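Local structure of mannitol dehydrogenase (Helicobacter pylori, 3TWO) at residues 43-48 against 325-330; 50-55 against 266-271; 316-321 against 337-342. The protein probably catalyses the NADP(H)- and zinc-dependent interconversion of cinnamyl alcohols and the corresponding aldehydes. All coordinates share one frame; numbering follows the deposited sequence.

Contact 1: residues 43-48 against 325-330. With NDP (NADPH dihydro-nicotinamide-adenine-dinucleotide phosphate), chain F.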
loop_
_atom_site.group_PDB
_atom_site.type_symbol
_atom_site.label_atom_id
_atom_site.label_comp_id
_atom_site.label_asym_id
_atom_site.label_seq_id
_atom_site.Cartn_x
_atom_site.Cartn_y
_atom_site.Cartn_z
ATOM N N HIS B 43 -5.374 19.376 13.427
ATOM C CA HIS B 43 -4.939 18.379 14.451
ATOM C C HIS B 43 -3.411 18.103 14.415
ATOM O O HIS B 43 -2.839 17.676 15.411
ATOM C CB HIS B 43 -5.731 17.061 14.327
ATOM C CG HIS B 43 -5.924 16.312 15.617
ATOM N ND1 HIS B 43 -4.873 15.835 16.384
ATOM C CD2 HIS B 43 -7.058 15.857 16.216
ATOM C CE1 HIS B 43 -5.350 15.185 17.439
ATOM N NE2 HIS B 43 -6.675 15.169 17.350
ATOM N N SER B 44 -2.775 18.347 13.274
ATOM C CA SER B 44 -1.293 18.349 13.201
ATOM C C SER B 44 -0.697 19.333 14.183
ATOM O O SER B 44 0.428 19.099 14.720
ATOM C CB SER B 44 -0.807 18.743 11.778
ATOM O OG SER B 44 -1.317 17.806 10.844
ATOM N N ASP B 45 -1.407 20.447 14.423
ATOM C CA ASP B 45 -0.918 21.433 15.391
ATOM C C ASP B 45 -0.749 20.777 16.796
ATOM O O ASP B 45 0.219 21.033 17.546
ATOM C CB ASP B 45 -1.876 22.624 15.485
ATOM C CG ASP B 45 -1.982 23.422 14.164
ATOM O OD1 ASP B 45 -1.200 23.251 13.202
ATOM O OD2 ASP B 45 -2.875 24.271 14.087
ATOM N N ILE B 46 -1.735 19.956 17.136
ATOM C CA ILE B 46 -1.819 19.344 18.444
ATOM C C ILE B 46 -0.780 18.216 18.552
ATOM O O ILE B 46 -0.080 18.130 19.588
ATOM C CB ILE B 46 -3.208 18.704 18.659
ATOM C CG1 ILE B 46 -4.313 19.748 18.510
ATOM C CG2 ILE B 46 -3.260 18.026 20.048
ATOM C CD1 ILE B 46 -5.739 19.131 18.500
ATOM N N HIS B 47 -0.712 17.351 17.519
ATOM C CA HIS B 47 0.288 16.285 17.462
ATOM C C HIS B 47 1.700 16.915 17.647
ATOM O O HIS B 47 2.547 16.362 18.411
ATOM C CB HIS B 47 0.260 15.548 16.115
ATOM C CG HIS B 47 -0.991 14.738 15.838
ATOM N ND1 HIS B 47 -1.478 13.776 16.706
ATOM C CD2 HIS B 47 -1.813 14.697 14.745
ATOM C CE1 HIS B 47 -2.564 13.202 16.187
ATOM N NE2 HIS B 47 -2.755 13.708 14.978
ATOM N N SER B 48 1.943 18.079 17.014
ATOM C CA SER B 48 3.290 18.671 17.108
ATOM C C SER B 48 3.479 19.289 18.469
ATOM O O SER B 48 4.499 18.998 19.154
ATOM C CB SER B 48 3.586 19.719 16.028
ATOM O OG SER B 48 3.155 19.264 14.755
ATOM N N THR B 325 -8.744 25.340 25.062
ATOM C CA THR B 325 -10.066 24.762 24.961
ATOM C C THR B 325 -10.326 24.043 23.652
ATOM O O THR B 325 -10.790 22.923 23.657
ATOM C CB THR B 325 -11.119 25.850 25.240
ATOM O OG1 THR B 325 -10.905 26.254 26.602
ATOM C CG2 THR B 325 -12.569 25.266 25.049
ATOM N N ALA B 326 -9.980 24.649 22.523
ATOM C CA ALA B 326 -10.105 23.972 21.209
ATOM C C ALA B 326 -9.359 22.604 21.201
ATOM O O ALA B 326 -9.935 21.592 20.781
ATOM C CB ALA B 326 -9.599 24.859 20.074
ATOM N N TYR B 327 -8.095 22.591 21.662
ATOM C CA TYR B 327 -7.266 21.368 21.672
ATOM C C TYR B 327 -7.909 20.308 22.603
ATOM O O TYR B 327 -7.978 19.143 22.273
ATOM C CB TYR B 327 -5.859 21.688 22.204
ATOM C CG TYR B 327 -4.848 22.264 21.218
ATOM C CD1 TYR B 327 -5.250 23.055 20.129
ATOM C CD2 TYR B 327 -3.470 21.968 21.367
ATOM C CE1 TYR B 327 -4.311 23.556 19.221
ATOM C CE2 TYR B 327 -2.519 22.470 20.468
ATOM C CZ TYR B 327 -2.953 23.284 19.427
ATOM O OH TYR B 327 -2.044 23.763 18.554
ATOM N N HIS B 328 -8.375 20.718 23.765
ATOM C CA HIS B 328 -9.114 19.786 24.611
ATOM C C HIS B 328 -10.277 19.142 23.816
ATOM O O HIS B 328 -10.412 17.917 23.752
ATOM C CB HIS B 328 -9.713 20.489 25.843
ATOM C CG HIS B 328 -10.635 19.603 26.620
ATOM N ND1 HIS B 328 -10.164 18.639 27.487
ATOM C CD2 HIS B 328 -11.985 19.461 26.601
ATOM C CE1 HIS B 328 -11.182 17.962 27.996
ATOM N NE2 HIS B 328 -12.300 18.447 27.485
ATOM N N ASN B 329 -11.098 19.991 23.197
ATOM C CA ASN B 329 -12.297 19.528 22.499
ATOM C C ASN B 329 -11.931 18.580 21.400
ATOM O O ASN B 329 -12.562 17.538 21.245
ATOM C CB ASN B 329 -13.037 20.716 21.951
ATOM C CG ASN B 329 -13.841 21.411 23.019
ATOM O OD1 ASN B 329 -13.988 20.883 24.107
ATOM N ND2 ASN B 329 -14.419 22.566 22.695
ATOM N N LEU B 330 -10.845 18.907 20.695
ATOM C CA LEU B 330 -10.366 18.101 19.579
ATOM C C LEU B 330 -9.797 16.757 20.011
ATOM O O LEU B 330 -9.698 15.826 19.212
ATOM C CB LEU B 330 -9.332 18.900 18.750
ATOM C CG LEU B 330 -9.935 19.946 17.773
ATOM C CD1 LEU B 330 -8.875 21.006 17.380
ATOM C CD2 LEU B 330 -10.645 19.264 16.470
HETATM P PA NDP F . -9.621 16.661 13.672
HETATM O O1A NDP F . -9.724 16.075 15.018
HETATM O O2A NDP F . -10.672 17.617 12.994
HETATM O O5B NDP F . -10.540 15.458 13.067
HETATM C C5B NDP F . -10.294 13.991 13.411
HETATM C C4B NDP F . -11.623 13.256 13.282
HETATM O O4B NDP F . -11.549 11.770 13.326
HETATM C C3B NDP F . -12.555 13.710 14.429
HETATM O O3B NDP F . -13.872 14.018 13.834
HETATM C C2B NDP F . -12.626 12.443 15.324
HETATM O O2B NDP F . -13.929 12.454 15.938
HETATM C C1B NDP F . -12.594 11.303 14.279
HETATM N N9A NDP F . -11.966 10.059 14.781
HETATM C C8A NDP F . -10.979 9.998 15.704
HETATM N N7A NDP F . -10.657 8.722 15.835
HETATM C C5A NDP F . -11.414 7.993 15.020
HETATM C C6A NDP F . -11.501 6.639 14.752
HETATM N N6A NDP F . -10.721 5.692 15.377
HETATM N N1A NDP F . -12.412 6.269 13.859
HETATM C C2A NDP F . -13.184 7.114 13.211
HETATM N N3A NDP F . -13.114 8.405 13.433
HETATM C C4A NDP F . -12.239 8.854 14.350
HETATM O O3 NDP F . -8.412 16.204 12.766
HETATM P PN NDP F . -7.980 16.828 11.441
HETATM O O1N NDP F . -8.972 16.600 10.366
HETATM O O2N NDP F . -7.398 18.263 11.533
HETATM O O5D NDP F . -6.701 15.962 11.136
HETATM C C5D NDP F . -6.845 14.461 11.195
HETATM C C4D NDP F . -5.422 13.766 11.097
HETATM O O4D NDP F . -4.951 14.202 9.807
HETATM C C3D NDP F . -4.368 14.216 12.144
HETATM O O3D NDP F . -3.591 13.051 12.539
HETATM C C2D NDP F . -3.559 15.256 11.336
HETATM O O2D NDP F . -2.256 15.322 11.801
HETATM C C1D NDP F . -3.555 14.578 9.945
HETATM N N1N NDP F . -3.145 15.479 8.816
HETATM C C2N NDP F . -2.297 14.946 7.819
HETATM C C3N NDP F . -1.886 15.728 6.751
HETATM C C7N NDP F . -1.042 15.090 5.650
HETATM O O7N NDP F . -1.048 13.860 5.477
HETATM N N7N NDP F . -0.544 15.949 4.767
HETATM C C4N NDP F . -2.291 17.082 6.687
HETATM C C5N NDP F . -3.178 17.624 7.662
HETATM C C6N NDP F . -3.594 16.847 8.723
HETATM P P2B NDP F . -14.177 12.085 17.437
HETATM O O1X NDP F . -15.101 13.318 17.997
HETATM O O2X NDP F . -14.733 10.731 17.534
HETATM O O3X NDP F . -12.786 12.214 18.196
#
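His-43, whose ring lies beside Leu-330, gives its backbone N-H to the NADPH phosphate oxygen O2N (His-43 N to O2N 3.0 Å, nearly straight), an oxygen that Arg-338 also grips. Segments 43-48 and 325-330, both helical, run almost perpendicular (96°) at the coenzyme cleft of a medium-chain, zinc-dependent alcohol dehydrogenase. Ser-44 OG bonds to O2D of the nicotinamide ribose at 2.8 Å. His-47 NE2 bonds to O3D at 2.7 Å; each bond could run in either direction. Leu-330 CD2 rests 3.6 Å from phosphate oxygen O1A. The interface is buried and mainly apolar, with no hydrogen bond across it. Ile-46 CD1 touches Leu-330 CB at 3.6 Å and sits over the centre of the His-43 ring. Asp-45 CB borders the Tyr-327 hydroxyl, which bonds to Tyr-132 OH, while Asp-45 OD2 takes the N-H of Cys-42, a zinc ligand. Ile-46 CG1, anti to the carbonyl carbon (chi1 -58°), makes a CH-pi contact, 3.5 Å from the Tyr-327 ring centroid and 4° off its normal.

Contact 2: residues 50-55 against 266-271. With NDP (NADPH dihydro-nicotinamide-adenine-dinucleotide phosphate), chain F.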
loop_
_atom_site.group_PDB
_atom_site.type_symbol
_atom_site.label_atom_id
_atom_site.label_comp_id
_atom_site.label_asym_id
_atom_site.label_seq_id
_atom_site.Cartn_x
_atom_site.Cartn_y
_atom_site.Cartn_z
ATOM N N TYR B 50 2.277 18.599 21.227
ATOM C CA TYR B 50 2.408 17.664 22.295
ATOM C C TYR B 50 3.498 16.657 22.064
ATOM O O TYR B 50 3.584 15.723 22.802
ATOM C CB TYR B 50 1.072 16.957 22.486
ATOM C CG TYR B 50 0.012 17.879 23.034
ATOM C CD1 TYR B 50 -1.334 17.487 23.076
ATOM C CD2 TYR B 50 0.362 19.162 23.527
ATOM C CE1 TYR B 50 -2.328 18.362 23.585
ATOM C CE2 TYR B 50 -0.627 20.044 24.067
ATOM C CZ TYR B 50 -1.942 19.638 24.078
ATOM O OH TYR B 50 -2.869 20.494 24.599
ATOM N N SER B 51 4.298 16.810 21.005
ATOM C CA SER B 51 5.358 15.819 20.759
ATOM C C SER B 51 4.829 14.385 20.559
ATOM O O SER B 51 5.389 13.439 21.090
ATOM C CB SER B 51 6.406 15.853 21.911
ATOM O OG SER B 51 7.035 17.151 21.890
ATOM N N GLU B 52 3.772 14.225 19.775
ATOM C CA GLU B 52 3.141 12.898 19.623
ATOM C C GLU B 52 3.802 12.118 18.520
ATOM O O GLU B 52 3.631 10.896 18.417
ATOM C CB GLU B 52 1.609 13.044 19.394
ATOM C CG GLU B 52 0.916 13.396 20.736
ATOM C CD GLU B 52 -0.604 13.704 20.643
ATOM O OE1 GLU B 52 -1.200 13.792 19.538
ATOM O OE2 GLU B 52 -1.206 13.882 21.718
ATOM N N TRP B 53 4.526 12.835 17.662
ATOM C CA TRP B 53 5.197 12.229 16.509
ATOM C C TRP B 53 6.693 12.085 16.746
ATOM O O TRP B 53 7.306 11.157 16.280
ATOM C CB TRP B 53 5.039 13.106 15.302
ATOM C CG TRP B 53 3.643 13.212 14.760
ATOM C CD1 TRP B 53 2.600 12.319 14.922
ATOM C CD2 TRP B 53 3.165 14.261 13.928
ATOM N NE1 TRP B 53 1.462 12.778 14.226
ATOM C CE2 TRP B 53 1.791 13.959 13.595
ATOM C CE3 TRP B 53 3.745 15.430 13.421
ATOM C CZ2 TRP B 53 0.999 14.810 12.787
ATOM C CZ3 TRP B 53 2.939 16.283 12.578
ATOM C CH2 TRP B 53 1.584 15.940 12.275
ATOM N N LYS B 54 7.251 13.091 17.411
ATOM C CA LYS B 54 8.647 13.224 17.693
ATOM C C LYS B 54 8.791 14.328 18.782
ATOM O O LYS B 54 7.829 14.984 19.160
ATOM C CB LYS B 54 9.400 13.654 16.415
ATOM C CG LYS B 54 8.952 15.031 15.896
ATOM C CD LYS B 54 9.722 15.447 14.641
ATOM C CE LYS B 54 9.258 16.810 14.234
ATOM N NZ LYS B 54 8.845 16.770 12.808
ATOM N N GLU B 55 10.016 14.531 19.219
ATOM C CA GLU B 55 10.360 15.544 20.142
ATOM C C GLU B 55 10.208 16.908 19.471
ATOM O O GLU B 55 10.807 17.154 18.437
ATOM C CB GLU B 55 11.803 15.300 20.520
ATOM C CG GLU B 55 11.963 14.200 21.524
ATOM C CD GLU B 55 11.585 14.704 22.889
ATOM O OE1 GLU B 55 10.415 14.523 23.310
ATOM O OE2 GLU B 55 12.460 15.341 23.530
ATOM N N LEU B 266 -2.630 10.882 10.868
ATOM C CA LEU B 266 -1.282 10.653 11.418
ATOM C C LEU B 266 -1.345 10.491 12.948
ATOM O O LEU B 266 -1.061 11.445 13.718
ATOM C CB LEU B 266 -0.452 11.855 11.028
ATOM C CG LEU B 266 0.840 11.813 10.251
ATOM C CD1 LEU B 266 1.207 10.469 9.596
ATOM C CD2 LEU B 266 0.779 12.954 9.280
ATOM N N PRO B 267 -1.755 9.288 13.414
ATOM C CA PRO B 267 -1.905 9.159 14.880
ATOM C C PRO B 267 -0.570 9.251 15.599
ATOM O O PRO B 267 0.491 9.304 14.948
ATOM C CB PRO B 267 -2.503 7.749 15.073
ATOM C CG PRO B 267 -2.984 7.321 13.690
ATOM C CD PRO B 267 -2.056 8.019 12.712
ATOM N N PRO B 268 -0.607 9.329 16.946
ATOM C CA PRO B 268 0.701 9.414 17.635
ATOM C C PRO B 268 1.498 8.173 17.266
ATOM O O PRO B 268 0.885 7.090 17.089
ATOM C CB PRO B 268 0.331 9.402 19.118
ATOM C CG PRO B 268 -1.129 10.006 19.156
ATOM C CD PRO B 268 -1.773 9.587 17.830
ATOM N N VAL B 269 2.828 8.301 17.193
ATOM C CA VAL B 269 3.653 7.271 16.623
ATOM C C VAL B 269 3.561 6.004 17.424
ATOM O O VAL B 269 3.584 4.939 16.872
ATOM C CB VAL B 269 5.152 7.658 16.406
ATOM C CG1 VAL B 269 5.280 8.682 15.311
ATOM C CG2 VAL B 269 5.847 8.078 17.691
ATOM N N GLU B 270 3.388 6.106 18.728
ATOM C CA GLU B 270 3.386 4.870 19.491
ATOM C C GLU B 270 2.125 4.030 19.239
ATOM O O GLU B 270 2.153 2.864 19.563
ATOM C CB GLU B 270 3.576 5.147 20.997
ATOM C CG GLU B 270 2.397 5.955 21.556
ATOM C CD GLU B 270 2.392 6.030 23.063
ATOM O OE1 GLU B 270 1.291 5.849 23.666
ATOM O OE2 GLU B 270 3.497 6.263 23.647
ATOM N N VAL B 271 1.035 4.593 18.697
ATOM C CA VAL B 271 -0.191 3.828 18.449
ATOM C C VAL B 271 -0.555 3.767 16.959
ATOM O O VAL B 271 -1.575 3.183 16.591
ATOM C CB VAL B 271 -1.441 4.346 19.256
ATOM C CG1 VAL B 271 -1.130 4.460 20.790
ATOM C CG2 VAL B 271 -1.959 5.714 18.683
HETATM P PA NDP F . -9.621 16.661 13.672
HETATM O O1A NDP F . -9.724 16.075 15.018
HETATM O O2A NDP F . -10.672 17.617 12.994
HETATM O O5B NDP F . -10.540 15.458 13.067
HETATM C C5B NDP F . -10.294 13.991 13.411
HETATM C C4B NDP F . -11.623 13.256 13.282
HETATM O O4B NDP F . -11.549 11.770 13.326
HETATM C C3B NDP F . -12.555 13.710 14.429
HETATM O O3B NDP F . -13.872 14.018 13.834
HETATM C C2B NDP F . -12.626 12.443 15.324
HETATM O O2B NDP F . -13.929 12.454 15.938
HETATM C C1B NDP F . -12.594 11.303 14.279
HETATM N N9A NDP F . -11.966 10.059 14.781
HETATM C C8A NDP F . -10.979 9.998 15.704
HETATM N N7A NDP F . -10.657 8.722 15.835
HETATM C C5A NDP F . -11.414 7.993 15.020
HETATM C C6A NDP F . -11.501 6.639 14.752
HETATM N N6A NDP F . -10.721 5.692 15.377
HETATM N N1A NDP F . -12.412 6.269 13.859
HETATM C C2A NDP F . -13.184 7.114 13.211
HETATM N N3A NDP F . -13.114 8.405 13.433
HETATM C C4A NDP F . -12.239 8.854 14.350
HETATM O O3 NDP F . -8.412 16.204 12.766
HETATM P PN NDP F . -7.980 16.828 11.441
HETATM O O1N NDP F . -8.972 16.600 10.366
HETATM O O2N NDP F . -7.398 18.263 11.533
HETATM O O5D NDP F . -6.701 15.962 11.136
HETATM C C5D NDP F . -6.845 14.461 11.195
HETATM C C4D NDP F . -5.422 13.766 11.097
HETATM O O4D NDP F . -4.951 14.202 9.807
HETATM C C3D NDP F . -4.368 14.216 12.144
HETATM O O3D NDP F . -3.591 13.051 12.539
HETATM C C2D NDP F . -3.559 15.256 11.336
HETATM O O2D NDP F . -2.256 15.322 11.801
HETATM C C1D NDP F . -3.555 14.578 9.945
HETATM N N1N NDP F . -3.145 15.479 8.816
HETATM C C2N NDP F . -2.297 14.946 7.819
HETATM C C3N NDP F . -1.886 15.728 6.751
HETATM C C7N NDP F . -1.042 15.090 5.650
HETATM O O7N NDP F . -1.048 13.860 5.477
HETATM N N7N NDP F . -0.544 15.949 4.767
HETATM C C4N NDP F . -2.291 17.082 6.687
HETATM C C5N NDP F . -3.178 17.624 7.662
HETATM C C6N NDP F . -3.594 16.847 8.723
HETATM P P2B NDP F . -14.177 12.085 17.437
HETATM O O1X NDP F . -15.101 13.318 17.997
HETATM O O2X NDP F . -14.733 10.731 17.534
HETATM O O3X NDP F . -12.786 12.214 18.196
#
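Trp-53 NE1 donates to Leu-266 O at 2.9 Å; the acceptor lies in the indole plane, whereas the donor stands 44° above the carbonyl plane. Val-269 N donates to Glu-52 O at 3.0 Å, with 165° at the hydrogen. The first bond uses a side chain, the second is backbone to backbone, and together they tie the loop after helix 43-49 to the loop after strand 259-263.

Van der Waals contact fills in around them. The indole and the Leu-266 side chain cross at about a right angle, Trp-53 CZ2 lying 3.7 Å from Leu-266 CB. Glu-52 and the Pro-268 ring run side by side in the same direction, with the Glu-52 chain extended beyond CG and OE1 3.8 Å from Pro-268 CG; this carboxylate oxygen bonds to His-47 ND1. Val-269 CG1 packs on the backbone of Trp-53.

Across the dimer interface, Phe-278 of the second subunit meets the Trp-53 ring edge-to-face and packs on Val-269, and Ile-281 of that second subunit packs on Leu-266.

Toward the coenzyme, Leu-266 N donates to the ribose hydroxyl O3D at 2.9 Å, and Trp-53 CZ2 comes within 3.4 Å of O2D at the indole edge. Loops from the GroES-like and the Rossmann-type family regions thus join beside the nicotinamide ribose, at the interdomain coenzyme cleft of a zinc-dependent dehydrogenase.

Contact 3: residues 316-321 against 337-342. With NDP (NADPH dihydro-nicotinamide-adenine-dinucleotide phosphate), chain F.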
loop_
_atom_site.group_PDB
_atom_site.type_symbol
_atom_site.label_atom_id
_atom_site.label_comp_id
_atom_site.label_asym_id
_atom_site.label_seq_id
_atom_site.Cartn_x
_atom_site.Cartn_y
_atom_site.Cartn_z
ATOM N N ASP B 316 -15.800 27.208 13.130
ATOM C CA ASP B 316 -16.228 27.915 14.308
ATOM C C ASP B 316 -15.126 28.906 14.698
ATOM O O ASP B 316 -14.023 28.487 15.007
ATOM C CB ASP B 316 -16.444 26.905 15.451
ATOM C CG ASP B 316 -17.704 26.050 15.254
ATOM O OD1 ASP B 316 -17.590 24.787 15.150
ATOM O OD2 ASP B 316 -18.835 26.624 15.173
ATOM N N LEU B 317 -15.468 30.186 14.725
ATOM C CA LEU B 317 -14.556 31.276 15.034
ATOM C C LEU B 317 -14.292 31.408 16.514
ATOM O O LEU B 317 -15.206 31.578 17.273
ATOM C CB LEU B 317 -15.180 32.632 14.656
ATOM C CG LEU B 317 -15.008 33.102 13.232
ATOM C CD1 LEU B 317 -15.655 34.536 13.079
ATOM C CD2 LEU B 317 -13.524 33.104 12.875
ATOM N N ILE B 318 -13.035 31.407 16.886
ATOM C CA ILE B 318 -12.626 31.596 18.264
ATOM C C ILE B 318 -11.502 32.633 18.359
ATOM O O ILE B 318 -11.082 33.234 17.310
ATOM C CB ILE B 318 -12.197 30.256 18.880
ATOM C CG1 ILE B 318 -10.985 29.642 18.175
ATOM C CG2 ILE B 318 -13.414 29.247 18.931
ATOM C CD1 ILE B 318 -10.417 28.398 18.988
ATOM N N LEU B 319 -11.020 32.860 19.588
ATOM C CA LEU B 319 -9.892 33.767 19.823
ATOM C C LEU B 319 -8.660 32.978 20.276
ATOM O O LEU B 319 -8.786 31.803 20.673
ATOM C CB LEU B 319 -10.255 34.915 20.810
ATOM C CG LEU B 319 -11.425 35.845 20.396
ATOM C CD1 LEU B 319 -11.837 36.977 21.475
ATOM C CD2 LEU B 319 -11.048 36.503 19.068
ATOM N N GLY B 320 -7.479 33.614 20.207
ATOM C CA GLY B 320 -6.215 32.952 20.573
ATOM C C GLY B 320 -6.256 32.398 21.985
ATOM O O GLY B 320 -5.718 31.324 22.268
ATOM N N LYS B 321 -6.949 33.088 22.878
ATOM C CA LYS B 321 -7.049 32.616 24.257
ATOM C C LYS B 321 -7.903 31.352 24.347
ATOM O O LYS B 321 -7.991 30.767 25.394
ATOM C CB LYS B 321 -7.656 33.711 25.151
ATOM C CG LYS B 321 -9.144 33.731 25.010
ATOM C CD LYS B 321 -9.824 35.008 25.500
ATOM C CE LYS B 321 -11.302 34.855 25.245
ATOM N NZ LYS B 321 -12.134 35.810 26.029
ATOM N N PHE B 337 -16.174 20.764 13.433
ATOM C CA PHE B 337 -15.321 20.607 12.270
ATOM C C PHE B 337 -14.034 21.405 12.488
ATOM O O PHE B 337 -13.200 20.975 13.331
ATOM C CB PHE B 337 -16.092 20.834 10.951
ATOM C CG PHE B 337 -17.299 19.878 10.793
ATOM C CD1 PHE B 337 -18.630 20.334 10.968
ATOM C CD2 PHE B 337 -17.112 18.523 10.516
ATOM C CE1 PHE B 337 -19.717 19.458 10.806
ATOM C CE2 PHE B 337 -18.203 17.649 10.370
ATOM C CZ PHE B 337 -19.517 18.140 10.516
ATOM N N ARG B 338 -13.853 22.540 11.800
ATOM C CA ARG B 338 -12.639 23.345 12.008
ATOM C C ARG B 338 -12.906 24.459 12.994
ATOM O O ARG B 338 -13.978 25.110 12.918
ATOM C CB ARG B 338 -12.090 23.914 10.670
ATOM C CG ARG B 338 -11.022 23.007 10.024
ATOM C CD ARG B 338 -9.658 23.261 10.687
ATOM N NE ARG B 338 -8.546 22.584 10.036
ATOM C CZ ARG B 338 -8.180 21.321 10.259
ATOM N NH1 ARG B 338 -8.915 20.538 11.048
ATOM N NH2 ARG B 338 -7.125 20.829 9.623
ATOM N N TYR B 339 -11.938 24.694 13.891
ATOM C CA TYR B 339 -11.833 25.977 14.649
ATOM C C TYR B 339 -10.947 26.950 13.877
ATOM O O TYR B 339 -9.922 26.537 13.251
ATOM C CB TYR B 339 -11.228 25.790 16.050
ATOM C CG TYR B 339 -12.129 25.030 17.015
ATOM C CD1 TYR B 339 -11.890 23.668 17.304
ATOM C CD2 TYR B 339 -13.236 25.648 17.604
ATOM C CE1 TYR B 339 -12.719 22.971 18.196
ATOM C CE2 TYR B 339 -14.077 24.965 18.479
ATOM C CZ TYR B 339 -13.810 23.646 18.773
ATOM O OH TYR B 339 -14.644 22.980 19.617
ATOM N N VAL B 340 -11.346 28.229 13.879
ATOM C CA VAL B 340 -10.530 29.234 13.231
ATOM C C VAL B 340 -10.333 30.431 14.166
ATOM O O VAL B 340 -11.317 30.946 14.748
ATOM C CB VAL B 340 -11.117 29.700 11.925
ATOM C CG1 VAL B 340 -10.314 30.898 11.447
ATOM C CG2 VAL B 340 -11.117 28.566 10.869
ATOM N N ILE B 341 -9.075 30.858 14.321
ATOM C CA ILE B 341 -8.767 31.969 15.236
ATOM C C ILE B 341 -8.895 33.294 14.518
ATOM O O ILE B 341 -8.333 33.498 13.451
ATOM C CB ILE B 341 -7.360 31.882 15.856
ATOM C CG1 ILE B 341 -7.146 30.533 16.594
ATOM C CG2 ILE B 341 -7.135 33.089 16.804
ATOM C CD1 ILE B 341 -5.692 30.218 16.856
ATOM N N ASP B 342 -9.649 34.197 15.112
ATOM C CA ASP B 342 -9.773 35.511 14.528
ATOM C C ASP B 342 -8.620 36.341 15.114
ATOM O O ASP B 342 -8.654 36.787 16.273
ATOM C CB ASP B 342 -11.201 36.040 14.784
ATOM C CG ASP B 342 -11.356 37.505 14.469
ATOM O OD1 ASP B 342 -10.359 38.219 14.292
ATOM O OD2 ASP B 342 -12.507 37.931 14.451
HETATM P PA NDP F . -9.621 16.661 13.672
HETATM O O1A NDP F . -9.724 16.075 15.018
HETATM O O2A NDP F . -10.672 17.617 12.994
HETATM O O5B NDP F . -10.540 15.458 13.067
HETATM C C5B NDP F . -10.294 13.991 13.411
HETATM C C4B NDP F . -11.623 13.256 13.282
HETATM O O4B NDP F . -11.549 11.770 13.326
HETATM C C3B NDP F . -12.555 13.710 14.429
HETATM O O3B NDP F . -13.872 14.018 13.834
HETATM C C2B NDP F . -12.626 12.443 15.324
HETATM O O2B NDP F . -13.929 12.454 15.938
HETATM C C1B NDP F . -12.594 11.303 14.279
HETATM N N9A NDP F . -11.966 10.059 14.781
HETATM C C8A NDP F . -10.979 9.998 15.704
HETATM N N7A NDP F . -10.657 8.722 15.835
HETATM C C5A NDP F . -11.414 7.993 15.020
HETATM C C6A NDP F . -11.501 6.639 14.752
HETATM N N6A NDP F . -10.721 5.692 15.377
HETATM N N1A NDP F . -12.412 6.269 13.859
HETATM C C2A NDP F . -13.184 7.114 13.211
HETATM N N3A NDP F . -13.114 8.405 13.433
HETATM C C4A NDP F . -12.239 8.854 14.350
HETATM O O3 NDP F . -8.412 16.204 12.766
HETATM P PN NDP F . -7.980 16.828 11.441
HETATM O O1N NDP F . -8.972 16.600 10.366
HETATM O O2N NDP F . -7.398 18.263 11.533
HETATM O O5D NDP F . -6.701 15.962 11.136
HETATM C C5D NDP F . -6.845 14.461 11.195
HETATM C C4D NDP F . -5.422 13.766 11.097
HETATM O O4D NDP F . -4.951 14.202 9.807
HETATM C C3D NDP F . -4.368 14.216 12.144
HETATM O O3D NDP F . -3.591 13.051 12.539
HETATM C C2D NDP F . -3.559 15.256 11.336
HETATM O O2D NDP F . -2.256 15.322 11.801
HETATM C C1D NDP F . -3.555 14.578 9.945
HETATM N N1N NDP F . -3.145 15.479 8.816
HETATM C C2N NDP F . -2.297 14.946 7.819
HETATM C C3N NDP F . -1.886 15.728 6.751
HETATM C C7N NDP F . -1.042 15.090 5.650
HETATM O O7N NDP F . -1.048 13.860 5.477
HETATM N N7N NDP F . -0.544 15.949 4.767
HETATM C C4N NDP F . -2.291 17.082 6.687
HETATM C C5N NDP F . -3.178 17.624 7.662
HETATM C C6N NDP F . -3.594 16.847 8.723
HETATM P P2B NDP F . -14.177 12.085 17.437
HETATM O O1X NDP F . -15.101 13.318 17.997
HETATM O O2X NDP F . -14.733 10.731 17.534
HETATM O O3X NDP F . -12.786 12.214 18.196
#
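Asp-316 O receives the N-H of Val-340 from well above its carbonyl plane, 39° out of it (Val-340 N to Asp-316 O 2.9 Å). Asp-316 N donates to Arg-338 O, Ile-318 N to Val-340 O and Asp-342 N to Ile-318 O, each 2.8 Å between those N and O atoms. Asp-316 and Ile-318 therefore use both N and O toward the partner strand, the alternation of a parallel pair, and CA-H...O contacts such as Leu-317 CA to Val-340 O at 3.3 Å lie among them. The strands twist by 37° and belong to a beta-alpha-beta unit whose linking helix, 323-331, lies on the face that carries Ile-318 and Tyr-339: Ala-326 touches both side chains. On that face Ile-318 CG1 stands between the backbone N and the carbonyl carbon (chi1 62°), which leaves CG2 to approach Tyr-339 CD2 at 3.8 Å. The Tyr-339 hydroxyl bonds to Asn-329 ND2. Leu-317 CD2 meets Val-340 CG1 on the other face, where both pack on Tyr-38 of strand 31-40. At the coenzyme end Arg-338 NH1 donates to the NADPH phosphate oxygen O2N at 2.8 Å and NH2 adds a weak bond to the same atom, while NE forms a salt bridge with Glu-65. Gly-320 N lies 3.5 Å from Ile-341 CG2, and Asp-342 N-caps helix 343-346, its OD1 accepting from Lys-345 N.

One NADPH molecule is common to all three contacts. Contacts 1 and 3 converge on its nicotinamide-side phosphate, contacts 1 and 2 on the ribose next to it. Contact 1 is the middle piece, its centre about 13 Å from that of contact 2 and about 12 Å from that of contact 3. His-47 O lies 2.8 Å from Glu-52 N, joining helix 43-49 to its following loop; helix 323-331 sits on strand 338-342, with Leu-330 CD1 4.0 Å from Tyr-339 CD1. Contacts 2 and 3 do not touch, their nearest atoms being about 10 Å apart. The side chains of Asp-45 and Arg-338 each lie about 5 Å from a bound zinc ion.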